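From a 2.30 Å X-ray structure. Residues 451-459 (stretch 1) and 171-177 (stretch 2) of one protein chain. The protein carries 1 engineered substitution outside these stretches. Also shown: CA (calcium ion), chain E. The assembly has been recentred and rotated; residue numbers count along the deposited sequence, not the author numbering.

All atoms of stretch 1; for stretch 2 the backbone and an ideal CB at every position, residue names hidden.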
# COMPACT_ATOMS: atom_id res chain seq x y z
N SER A 451 -5.38 0.05 4.33
CA SER A 451 -4.74 -1.09 4.98
C SER A 451 -3.52 -0.66 5.78
O SER A 451 -2.91 0.38 5.51
CB SER A 451 -4.30 -2.12 3.93
OG SER A 451 -5.41 -2.77 3.33
N GLU A 452 -3.14 -1.46 6.77
CA GLU A 452 -1.93 -1.17 7.52
C GLU A 452 -0.74 -1.68 6.68
O GLU A 452 -0.17 -0.93 5.90
CB GLU A 452 -1.97 -1.81 8.92
CG GLU A 452 -0.86 -1.36 9.88
CD GLU A 452 -0.94 -2.08 11.22
OE1 GLU A 452 -1.42 -3.24 11.23
OE2 GLU A 452 -0.54 -1.51 12.25
N ALA A 453 -0.42 -2.96 6.82
CA ALA A 453 0.66 -3.61 6.05
C ALA A 453 1.94 -2.78 6.03
O ALA A 453 2.59 -2.66 4.99
CB ALA A 453 0.19 -3.89 4.63
N VAL A 454 2.30 -2.23 7.18
CA VAL A 454 3.47 -1.39 7.33
C VAL A 454 3.74 -1.22 8.81
O VAL A 454 2.85 -1.43 9.64
CB VAL A 454 3.28 0.00 6.66
CG1 VAL A 454 2.26 0.83 7.44
CG2 VAL A 454 4.59 0.76 6.56
N LEU A 455 4.98 -0.88 9.15
CA LEU A 455 5.32 -0.47 10.49
C LEU A 455 4.69 0.90 10.73
O LEU A 455 5.26 1.93 10.36
CB LEU A 455 6.84 -0.46 10.69
CG LEU A 455 7.38 -1.88 10.87
CD1 LEU A 455 8.87 -1.95 10.68
CD2 LEU A 455 7.01 -2.37 12.26
N ALA A 456 3.51 0.90 11.34
CA ALA A 456 2.76 2.14 11.53
C ALA A 456 3.28 2.95 12.72
O ALA A 456 4.21 2.54 13.41
CB ALA A 456 1.28 1.84 11.71
N SER A 457 2.67 4.11 12.92
CA SER A 457 3.08 5.05 13.96
C SER A 457 3.03 4.45 15.37
O SER A 457 3.71 4.94 16.27
CB SER A 457 2.20 6.30 13.88
OG SER A 457 0.86 6.00 14.25
N GLU A 458 2.23 3.40 15.55
CA GLU A 458 2.14 2.69 16.83
C GLU A 458 3.53 2.25 17.30
O GLU A 458 3.83 2.28 18.49
CB GLU A 458 1.19 1.48 16.73
CG GLU A 458 1.73 0.30 15.92
CD GLU A 458 0.81 -0.92 15.92
OE1 GLU A 458 -0.09 -1.01 16.79
OE2 GLU A 458 0.99 -1.79 15.04
N ASN A 459 4.38 1.87 16.35
CA ASN A 459 5.70 1.38 16.70
C ASN A 459 6.54 2.51 17.31
O ASN A 459 7.34 2.27 18.21
CB ASN A 459 6.38 0.77 15.47
CG ASN A 459 5.65 -0.46 14.96
OD1 ASN A 459 5.04 -0.44 13.89
ND2 ASN A 459 5.72 -1.55 15.72
N UNK A 171 2.71 -13.71 9.96
CA UNK A 171 3.11 -12.47 9.28
C UNK A 171 2.05 -11.37 9.28
O UNK A 171 0.85 -11.68 9.26
CB UNK A 171 3.48 -12.79 7.83
N UNK A 172 2.49 -10.12 9.30
CA UNK A 172 1.57 -8.98 9.30
C UNK A 172 2.12 -7.80 8.50
O UNK A 172 1.66 -6.67 8.66
CB UNK A 172 1.28 -8.54 10.74
N UNK A 173 3.10 -8.09 7.65
CA UNK A 173 3.69 -7.09 6.77
C UNK A 173 4.19 -5.90 7.58
O UNK A 173 3.96 -4.74 7.23
CB UNK A 173 2.68 -6.63 5.72
N UNK A 174 4.87 -6.20 8.68
CA UNK A 174 5.38 -5.17 9.57
C UNK A 174 6.87 -5.34 9.81
O UNK A 174 7.31 -5.56 10.93
CB UNK A 174 4.63 -5.19 10.90
N UNK A 175 7.67 -5.23 8.75
CA UNK A 175 9.11 -5.42 8.87
C UNK A 175 9.89 -4.23 8.34
O UNK A 175 9.34 -3.33 7.70
CB UNK A 175 9.54 -6.69 8.13
N UNK A 176 11.19 -4.22 8.63
CA UNK A 176 12.02 -3.06 8.32
C UNK A 176 12.76 -3.23 7.01
O UNK A 176 12.99 -4.36 6.56
CB UNK A 176 13.02 -2.81 9.45
N UNK A 177 13.14 -2.11 6.41
CA UNK A 177 13.86 -2.08 5.14
C UNK A 177 15.37 -1.92 5.30
O UNK A 177 15.85 -1.48 6.34
CB UNK A 177 13.32 -0.94 4.27
CA CA E . -0.53 -3.42 13.74

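Position 171 lies at the far end of the stretch. Its ideal CB has nothing of stretch 1 within 5.5 Å, and phi of -71° with psi of 149° suits almost any residue, proline included. The deposited residue is Pro 171, with a cis peptide bond before it.

Position 172 points its CA-to-CB bond sideways, and again no atom of stretch 1 is within 5.5 Å of the ideal CB. A small or polar side chain would fit, but many others could. The residue is Ser 172, in the p rotamer. Its OG donates a hydrogen bond to the side chain at position 174. Its backbone also matters: water 1 lies 2.8 Å from Ser 172 O, 2.7 Å from Glu 452 OE1 and 3.2 Å from Ala 453 N, and so links the two stretches.

Position 173 has positive phi and psi, 54° and 45°. Glycine, asparagine and aspartate tolerate this best, but other residues can adopt it. The ideal CB is 3.6 Å from Ala 453 CA, so the start of the side chain is packed against backbone. The residue is Tyr 173. Its CB meets Ala 453 CB at 3.9 Å, an apolar contact, and the m rotamer leads the ring away from stretch 1. Tyr 173 O is 3.0 Å from Val 454 N, but the angle is too poor for a hydrogen bond.

Position 174 is the most constrained. The ideal CB is 3.9 Å from Leu 455 CD2 and 4.3 Å from Val 454 O. Beyond it sits a calcium ion, already held by Glu 452 OE1 and OE2 at 2.7 and 2.4 Å and by Glu 458 OE2 at 2.6 Å. An acidic or other oxygen-bearing side chain is called for, and it must be long enough to reach. The residue is Glu 174. Its end comes nearer to stretch 1 than the sideways CB suggests, and OE2 binds the calcium at 2.5 Å. Glu 174 OE2 therefore lies only 3.0 Å from Glu 452 OE1; the shared cation makes this closeness of two carboxylates tolerable. The bond from Ser 172 OG to Glu 174 OE1 is 2.9 Å. Water 2 lies 2.9 Å from Glu 174 OE2 and 2.7 Å from Val 454 O, and it accepts from Ala 456 N at 2.7 Å.

Position 175 points away, with its ideal CB 5.4 Å from Leu 455 CD1. Many side chains would suit, polar ones among them. Glu 175 is deposited. Its carbonyl does more here: water 4 bridges Glu 175 O at 2.8 Å and Leu 455 N at 2.9 Å.

At position 176 CA-to-CB points sideways, and the ideal CB is 4.4 Å from Leu 455 CD1. A side chain with some aliphatic length could cover that methyl. In Glu 176 the CG lies 3.6 Å from Leu 455 CD1.

Position 177 finds nothing within 5.5 Å of its ideal CB, so the choice is open. It is Tyr 177, without contact to stretch 1.

Stretch 2 (171-177) PSYEEEY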
# COMPACT_ATOMS: atom_id res chain seq x y z
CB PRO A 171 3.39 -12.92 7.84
CG PRO A 171 3.54 -14.43 7.92
CD PRO A 171 2.59 -14.82 9.01
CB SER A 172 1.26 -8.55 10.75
OG SER A 172 2.45 -8.43 11.52
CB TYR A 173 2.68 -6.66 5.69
CG TYR A 173 2.54 -7.68 4.59
CD1 TYR A 173 2.18 -8.99 4.89
CD2 TYR A 173 2.76 -7.34 3.26
CE1 TYR A 173 2.05 -9.93 3.89
CE2 TYR A 173 2.62 -8.28 2.25
CZ TYR A 173 2.27 -9.58 2.58
OH TYR A 173 2.13 -10.53 1.60
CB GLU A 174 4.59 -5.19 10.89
CG GLU A 174 3.28 -4.42 10.82
CD GLU A 174 2.29 -4.78 11.93
OE1 GLU A 174 2.51 -5.76 12.66
OE2 GLU A 174 1.29 -4.04 12.10
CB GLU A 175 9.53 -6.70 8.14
CG GLU A 175 8.74 -7.94 8.58
CD GLU A 175 8.98 -8.33 10.03
OE1 GLU A 175 10.10 -8.14 10.54
OE2 GLU A 175 8.02 -8.83 10.67
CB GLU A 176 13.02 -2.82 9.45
CG GLU A 176 12.40 -2.38 10.74
CD GLU A 176 13.42 -2.23 11.85
OE1 GLU A 176 13.98 -1.12 11.98
OE2 GLU A 176 13.66 -3.21 12.57
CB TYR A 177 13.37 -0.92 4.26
CG TYR A 177 11.95 -1.04 3.77
CD1 TYR A 177 10.88 -0.66 4.58
CD2 TYR A 177 11.67 -1.49 2.49
CE1 TYR A 177 9.58 -0.75 4.14
CE2 TYR A 177 10.37 -1.59 2.03
CZ TYR A 177 9.33 -1.21 2.86
OH TYR A 177 8.03 -1.30 2.42
O HOH W 1 -0.36 -4.86 9.37
O HOH W 2 2.42 -1.40 12.30
O HOH W 3 0.87 -4.88 15.21
O HOH W 4 7.15 -1.65 7.38
O HOH W 5 -0.51 -3.67 16.57
O HOH W 6 -1.65 -5.50 13.83
O HOH W 7 -2.70 -2.57 14.38
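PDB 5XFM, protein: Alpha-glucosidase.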